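Local coordinates for EDTA monooxygenase (EDTA-degrading bacterium BNC1, PDB 5DQP), which acts as a monooxygenase in the bacterial degradation of EDTA, probably using FMN reduced by a partner flavin reductase, at the interface of chains A and B. Coordinates in Å, arbitrary orientation; residue numbers count along the deposited sequence, not the author numbering. Chains: chain A/B, EDTA monooxygenase.

The interface of chains A and B. Residues chain A 22, 61-65, 67-69; chain B 179, 182.
B:Phe179 plugs into a socket formed by A:Trp22 and the loop from A:Leu61 to A:Pro69 in this luciferase-like, FMN-dependent monooxygenase of the NtaA/SnaA/DszA family. It buries 115 Å² of its surface, more than any other residue of the patch. Its CG lies anti to the carbonyl carbon (chi1 -80°), and the phenyl ring stands nearly perpendicular to the CA-CB-CG plane (chi2 81°), presenting one face to A:Pro63 and the other to A:Trp22. On the first face A:Pro63 CA sits over the centre, 3.6 Å from the centroid of the B:Phe179 ring, a CH-pi contact. Toward the rim of the opposite face comes atom CH2, an aromatic carbon of the six-membered ring of the A:Trp22 indole, 4.0 Å from CE1 of B:Phe179, the two side chains crossing at about a right angle. The far end of the ring meets a backbone carbonyl: A:Val67 O lies in the ring plane at the edge, 3.4 Å from CZ of B:Phe179, where the positive rim of the aromatic would probably suit it. The A:Pro69 ring passes alongside, its side chain pointing the opposite way, with CD 3.7 Å from that same CZ of B:Phe179, while A:Leu61 CD1 packs 3.8 Å from CE2 of B:Phe179. An alanine in place of B:Phe179 would probably leave a gap between A:Pro63 and A:Trp22 and deprive the A:Pro63 CA of its aromatic partner. A:Pro63, with 44 Å² hidden, also turns its CB toward B:Val182 CG2, 3.9 Å away. B:Val182, on strand 181-182, has CG1 anti to its backbone N (chi1 178°); this methyl meets A:Leu61 CD2 tip to tip at 3.9 Å. Two-fold symmetry repeats the patch with the chains exchanged, although the deposited assembly alone does not establish a dimer in solution.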
loop_
_atom_site.group_PDB
_atom_site.type_symbol
_atom_site.label_atom_id
_atom_site.label_comp_id
_atom_site.label_asym_id
_atom_site.label_seq_id
_atom_site.Cartn_x
_atom_site.Cartn_y
_atom_site.Cartn_z
ATOM N N TRP A 22 21.793 -9.524 -3.698
ATOM C CA TRP A 22 21.494 -8.689 -4.854
ATOM C C TRP A 22 22.625 -8.638 -5.868
ATOM O O TRP A 22 22.419 -8.112 -6.968
ATOM C CB TRP A 22 21.120 -7.274 -4.436
ATOM C CG TRP A 22 22.139 -6.508 -3.667
ATOM C CD1 TRP A 22 23.272 -6.993 -3.054
ATOM C CD2 TRP A 22 22.116 -5.092 -3.409
ATOM N NE1 TRP A 22 23.926 -5.966 -2.419
ATOM C CE2 TRP A 22 23.254 -4.791 -2.633
ATOM C CE3 TRP A 22 21.250 -4.048 -3.775
ATOM C CZ2 TRP A 22 23.548 -3.484 -2.205
ATOM C CZ3 TRP A 22 21.546 -2.744 -3.349
ATOM C CH2 TRP A 22 22.671 -2.483 -2.568
ATOM N N LEU A 61 15.926 2.858 6.447
ATOM C CA LEU A 61 16.986 2.415 5.553
ATOM C C LEU A 61 18.264 2.126 6.338
ATOM O O LEU A 61 18.726 2.967 7.115
ATOM C CB LEU A 61 17.278 3.464 4.485
ATOM C CG LEU A 61 18.446 3.123 3.553
ATOM C CD1 LEU A 61 18.174 1.818 2.829
ATOM C CD2 LEU A 61 18.629 4.248 2.546
ATOM N N THR A 62 18.855 0.952 6.112
ATOM C CA THR A 62 20.170 0.648 6.676
ATOM C C THR A 62 21.181 0.539 5.549
ATOM O O THR A 62 21.308 -0.525 4.924
ATOM C CB THR A 62 20.151 -0.638 7.501
ATOM O OG1 THR A 62 19.176 -0.513 8.537
ATOM C CG2 THR A 62 21.515 -0.859 8.141
ATOM N N PRO A 63 21.922 1.580 5.263
ATOM C CA PRO A 63 22.738 1.590 4.046
ATOM C C PRO A 63 24.117 0.957 4.227
ATOM O O PRO A 63 25.129 1.487 3.757
ATOM C CB PRO A 63 22.832 3.083 3.725
ATOM C CG PRO A 63 22.809 3.724 5.089
ATOM C CD PRO A 63 21.897 2.889 5.935
ATOM N N ASN A 64 24.158 -0.183 4.893
ATOM C CA ASN A 64 25.355 -1.011 5.019
ATOM C C ASN A 64 25.784 -1.494 3.633
ATOM O O ASN A 64 25.079 -2.298 3.015
ATOM C CB ASN A 64 25.059 -2.182 5.975
ATOM C CG ASN A 64 26.268 -3.092 6.237
ATOM O OD1 ASN A 64 27.240 -3.110 5.483
ATOM N ND2 ASN A 64 26.193 -3.857 7.320
ATOM N N PRO A 65 26.936 -1.049 3.120
ATOM C CA PRO A 65 27.362 -1.471 1.769
ATOM C C PRO A 65 27.461 -2.979 1.582
ATOM O O PRO A 65 27.482 -3.452 0.440
ATOM C CB PRO A 65 28.746 -0.826 1.607
ATOM C CG PRO A 65 28.826 0.225 2.647
ATOM C CD PRO A 65 27.942 -0.206 3.790
ATOM N N VAL A 67 25.223 -5.212 2.755
ATOM C CA VAL A 67 23.939 -5.862 3.027
ATOM C C VAL A 67 22.874 -5.265 2.126
ATOM O O VAL A 67 22.566 -4.071 2.221
ATOM C CB VAL A 67 23.510 -5.740 4.496
ATOM C CG1 VAL A 67 22.180 -6.436 4.692
ATOM C CG2 VAL A 67 24.575 -6.341 5.416
ATOM N N ARG A 68 22.314 -6.090 1.260
ATOM C CA ARG A 68 21.215 -5.639 0.433
ATOM C C ARG A 68 20.137 -4.993 1.309
ATOM O O ARG A 68 19.926 -5.422 2.459
ATOM C CB ARG A 68 20.658 -6.816 -0.378
ATOM C CG ARG A 68 20.238 -8.003 0.457
ATOM C CD ARG A 68 18.736 -8.041 0.632
ATOM N NE ARG A 68 18.353 -8.967 1.690
ATOM C CZ ARG A 68 18.567 -8.752 2.990
ATOM N NH1 ARG A 68 19.175 -7.635 3.410
ATOM N NH2 ARG A 68 18.187 -9.656 3.882
ATOM N N PRO A 69 19.472 -3.937 0.828
ATOM C CA PRO A 69 18.342 -3.372 1.587
ATOM C C PRO A 69 17.178 -4.356 1.590
ATOM O O PRO A 69 16.768 -4.847 0.540
ATOM C CB PRO A 69 18.001 -2.088 0.822
ATOM C CG PRO A 69 18.484 -2.329 -0.575
ATOM C CD PRO A 69 19.669 -3.268 -0.477
ATOM N N PHE B 179 24.901 1.763 -2.337
ATOM C CA PHE B 179 23.697 2.512 -2.001
ATOM C C PHE B 179 23.666 3.917 -2.584
ATOM O O PHE B 179 22.583 4.528 -2.603
ATOM C CB PHE B 179 23.524 2.625 -0.488
ATOM C CG PHE B 179 22.945 1.418 0.129
ATOM C CD1 PHE B 179 23.741 0.326 0.410
ATOM C CD2 PHE B 179 21.589 1.364 0.433
ATOM C CE1 PHE B 179 23.184 -0.825 0.986
ATOM C CE2 PHE B 179 21.040 0.227 0.990
ATOM C CZ PHE B 179 21.853 -0.867 1.269
ATOM N N VAL B 182 23.261 8.697 0.552
ATOM C CA VAL B 182 22.218 8.539 1.545
ATOM C C VAL B 182 22.379 9.656 2.557
ATOM O O VAL B 182 23.466 9.847 3.110
ATOM C CB VAL B 182 22.283 7.163 2.235
ATOM C CG1 VAL B 182 21.197 7.056 3.300
ATOM C CG2 VAL B 182 22.127 6.046 1.213
#